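Local coordinates for protein amide synthase (Vibrio cholerae, PDB 1L5A) that is a stand-alone condensation enzyme of nonribosomal peptide synthesis, an amide synthase associated with the making of the siderophore vibriobactin, at residues 85-90 with 352-357. Numbering follows the deposited sequence.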
ATOM      1  N   LEU A  85     -32.553  32.051  28.153  1.00 42.51           N
ATOM      2  CA  LEU A  85     -33.455  30.932  27.962  1.00 41.11           C
ATOM      3  C   LEU A  85     -32.720  29.808  27.218  1.00 42.73           C
ATOM      4  O   LEU A  85     -32.818  28.633  27.590  1.00 40.91           O
ATOM      5  CB  LEU A  85     -34.690  31.373  27.171  1.00 43.81           C
ATOM      6  CG  LEU A  85     -36.017  30.735  27.616  1.00 54.50           C
ATOM      7  CD1 LEU A  85     -35.825  29.223  27.898  1.00 41.59           C
ATOM      8  CD2 LEU A  85     -36.532  31.464  28.876  1.00 46.06           C
ATOM      9  N   ALA A  86     -31.977  30.174  26.174  1.00 31.28           N
ATOM     10  CA  ALA A  86     -31.242  29.188  25.403  1.00 33.98           C
ATOM     11  C   ALA A  86     -30.184  28.499  26.283  1.00 35.40           C
ATOM     12  O   ALA A  86     -30.137  27.262  26.350  1.00 31.83           O
ATOM     13  CB  ALA A  86     -30.594  29.851  24.180  1.00 28.25           C
ATOM     14  N   TRP A  87     -29.367  29.287  26.986  1.00 30.20           N
ATOM     15  CA  TRP A  87     -28.339  28.700  27.845  1.00 34.05           C
ATOM     16  C   TRP A  87     -28.821  27.837  29.011  1.00 33.98           C
ATOM     17  O   TRP A  87     -28.070  26.992  29.483  1.00 38.62           O
ATOM     18  CB  TRP A  87     -27.372  29.773  28.346  1.00 29.01           C
ATOM     19  CG  TRP A  87     -26.434  30.181  27.255  1.00 31.97           C
ATOM     20  CD1 TRP A  87     -26.589  31.223  26.386  1.00 37.79           C
ATOM     21  CD2 TRP A  87     -25.247  29.493  26.844  1.00 32.30           C
ATOM     22  NE1 TRP A  87     -25.574  31.227  25.458  1.00 36.26           N
ATOM     23  CE2 TRP A  87     -24.736  30.175  25.714  1.00 32.45           C
ATOM     24  CE3 TRP A  87     -24.566  28.362  27.319  1.00 28.69           C
ATOM     25  CZ2 TRP A  87     -23.577  29.767  25.050  1.00 27.24           C
ATOM     26  CZ3 TRP A  87     -23.418  27.960  26.660  1.00 35.87           C
ATOM     27  CH2 TRP A  87     -22.933  28.663  25.533  1.00 29.81           C
ATOM     28  N   ARG A  88     -30.051  28.021  29.477  1.00 30.71           N
ATOM     29  CA  ARG A  88     -30.528  27.179  30.571  1.00 40.66           C
ATOM     30  C   ARG A  88     -30.723  25.786  30.009  1.00 40.35           C
ATOM     31  O   ARG A  88     -30.468  24.790  30.684  1.00 45.50           O
ATOM     32  CB  ARG A  88     -31.886  27.637  31.122  1.00 42.10           C
ATOM     33  CG  ARG A  88     -31.893  28.938  31.867  1.00 53.71           C
ATOM     34  CD  ARG A  88     -33.322  29.339  32.201  1.00 52.01           C
ATOM     35  NE  ARG A  88     -33.363  30.623  32.895  1.00 57.51           N
ATOM     36  CZ  ARG A  88     -34.468  31.340  33.080  1.00 58.33           C
ATOM     37  NH1 ARG A  88     -35.632  30.897  32.618  1.00 64.81           N
ATOM     38  NH2 ARG A  88     -34.411  32.503  33.717  1.00 52.23           N
ATOM     39  N   GLN A  89     -31.199  25.717  28.773  1.00 38.93           N
ATOM     40  CA  GLN A  89     -31.457  24.428  28.156  1.00 37.48           C
ATOM     41  C   GLN A  89     -30.162  23.773  27.726  1.00 40.38           C
ATOM     42  O   GLN A  89     -30.062  22.548  27.696  1.00 38.54           O
ATOM     43  CB  GLN A  89     -32.406  24.584  26.966  1.00 40.72           C
ATOM     44  CG  GLN A  89     -33.786  25.122  27.349  1.00 29.41           C
ATOM     45  CD  GLN A  89     -34.725  25.143  26.183  1.00 34.77           C
ATOM     46  OE1 GLN A  89     -35.310  24.123  25.830  1.00 42.39           O
ATOM     47  NE2 GLN A  89     -34.863  26.305  25.554  1.00 37.06           N
ATOM     48  N   ILE A  90     -29.162  24.579  27.396  1.00 37.53           N
ATOM     49  CA  ILE A  90     -27.895  23.994  27.009  1.00 39.85           C
ATOM     50  C   ILE A  90     -27.264  23.361  28.252  1.00 40.46           C
ATOM     51  O   ILE A  90     -26.750  22.235  28.200  1.00 37.42           O
ATOM     52  CB  ILE A  90     -26.955  25.047  26.390  1.00 36.47           C
ATOM     53  CG1 ILE A  90     -27.471  25.418  24.995  1.00 37.32           C
ATOM     54  CG2 ILE A  90     -25.534  24.502  26.316  1.00 36.15           C
ATOM     55  CD1 ILE A  90     -26.634  26.426  24.239  1.00 27.36           C
ATOM     56  N   LYS A 352     -17.471  27.658  20.882  1.00 35.50           N
ATOM     57  CA  LYS A 352     -17.146  27.509  22.294  1.00 35.27           C
ATOM     58  C   LYS A 352     -17.211  26.042  22.715  1.00 37.16           C
ATOM     59  O   LYS A 352     -18.241  25.370  22.546  1.00 38.76           O
ATOM     60  CB  LYS A 352     -18.085  28.369  23.152  1.00 35.24           C
ATOM     61  CG  LYS A 352     -17.561  28.648  24.577  1.00 55.73           C
ATOM     62  CD  LYS A 352     -18.627  29.345  25.481  1.00 61.97           C
ATOM     63  CE  LYS A 352     -18.175  29.505  26.947  1.00 51.53           C
ATOM     64  NZ  LYS A 352     -19.348  29.527  27.867  1.00 48.26           N
ATOM     65  N   VAL A 353     -16.088  25.543  23.230  1.00 32.79           N
ATOM     66  CA  VAL A 353     -15.983  24.166  23.706  1.00 31.52           C
ATOM     67  C   VAL A 353     -16.641  24.125  25.086  1.00 35.27           C
ATOM     68  O   VAL A 353     -16.138  24.729  26.021  1.00 34.17           O
ATOM     69  CB  VAL A 353     -14.497  23.737  23.822  1.00 30.70           C
ATOM     70  CG1 VAL A 353     -14.403  22.342  24.392  1.00 24.82           C
ATOM     71  CG2 VAL A 353     -13.818  23.799  22.451  1.00 25.89           C
ATOM     72  N   LEU A 354     -17.772  23.430  25.200  1.00 36.14           N
ATOM     73  CA  LEU A 354     -18.520  23.353  26.450  1.00 34.09           C
ATOM     74  C   LEU A 354     -18.189  22.125  27.258  1.00 42.10           C
ATOM     75  O   LEU A 354     -18.442  22.086  28.469  1.00 44.86           O
ATOM     76  CB  LEU A 354     -20.021  23.351  26.174  1.00 28.72           C
ATOM     77  CG  LEU A 354     -20.565  24.594  25.491  1.00 32.84           C
ATOM     78  CD1 LEU A 354     -22.052  24.409  25.216  1.00 27.74           C
ATOM     79  CD2 LEU A 354     -20.319  25.797  26.380  1.00 32.04           C
ATOM     80  N   ALA A 355     -17.653  21.115  26.577  1.00 44.66           N
ATOM     81  CA  ALA A 355     -17.254  19.864  27.207  1.00 42.70           C
ATOM     82  C   ALA A 355     -16.273  19.152  26.284  1.00 48.26           C
ATOM     83  O   ALA A 355     -16.402  19.229  25.049  1.00 46.56           O
ATOM     84  CB  ALA A 355     -18.476  18.989  27.453  1.00 44.12           C
ATOM     85  N   SER A 356     -15.282  18.474  26.866  1.00 47.78           N
ATOM     86  CA  SER A 356     -14.313  17.746  26.049  1.00 47.34           C
ATOM     87  C   SER A 356     -13.519  16.699  26.792  1.00 50.99           C
ATOM     88  O   SER A 356     -12.304  16.611  26.644  1.00 51.09           O
ATOM     89  CB  SER A 356     -13.347  18.701  25.364  1.00 37.50           C
ATOM     90  OG  SER A 356     -12.695  19.495  26.325  1.00 38.03           O
ATOM     91  N   GLY A 357     -14.210  15.896  27.584  1.00 55.47           N
ATOM     92  CA  GLY A 357     -13.533  14.846  28.304  1.00 61.65           C
ATOM     93  C   GLY A 357     -13.075  15.273  29.673  1.00 69.02           C
ATOM     94  O   GLY A 357     -13.582  16.239  30.246  1.00 66.94           O
TER
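Leu354 reaches across from strand 348-356 and meets two residues of helix 82-94, Ile90 and Trp87: its CD1 packs on Ile90 and also grazes the indole, while CD2 meets the indole. CD1 lies 3.7 Å from Ile90 CG2, the two side chains running at about a right angle to one another. CD2 comes up to the rim of the indole, near the ring plane, 3.8 Å from Trp87 CZ3 and 4.0 Å from Trp87 CH2. CG2 of Ile90 lies opposite the backbone N, which leaves CG1 beside that N (chi1 -72°), and CG1 carries CD1 over one face of the Trp87 ring, 4.1 Å above the plane and offset toward the rim. The indole is thus flanked by Ile90 on a face and by Leu354 at an edge. Tyr121 touches both Ile90 and Leu354, and Leu119 both Trp87 and Ile90, so strand 117-125 backs the apolar cluster. In this condensation domain the helix packs across a mixed sheet, and strand 348-356, which joins that sheet from far along the chain, is an outermost strand of it within this chain. The short segments run nearly parallel, at 21°, but their axes stay 12.8 Å apart, and side chains alone bridge them, without a hydrogen bond. Next to strand 22-30, Leu354 and Ala355 both face Ala24, a classic beta bulge. Toward solvent the packing thins: the exposed, extended Lys352 brings its CD only to 4.4 Å from Trp87 CH2, oblique to the ring. Ser26 of strand 22-30 touches Trp87, Lys352 and Leu354.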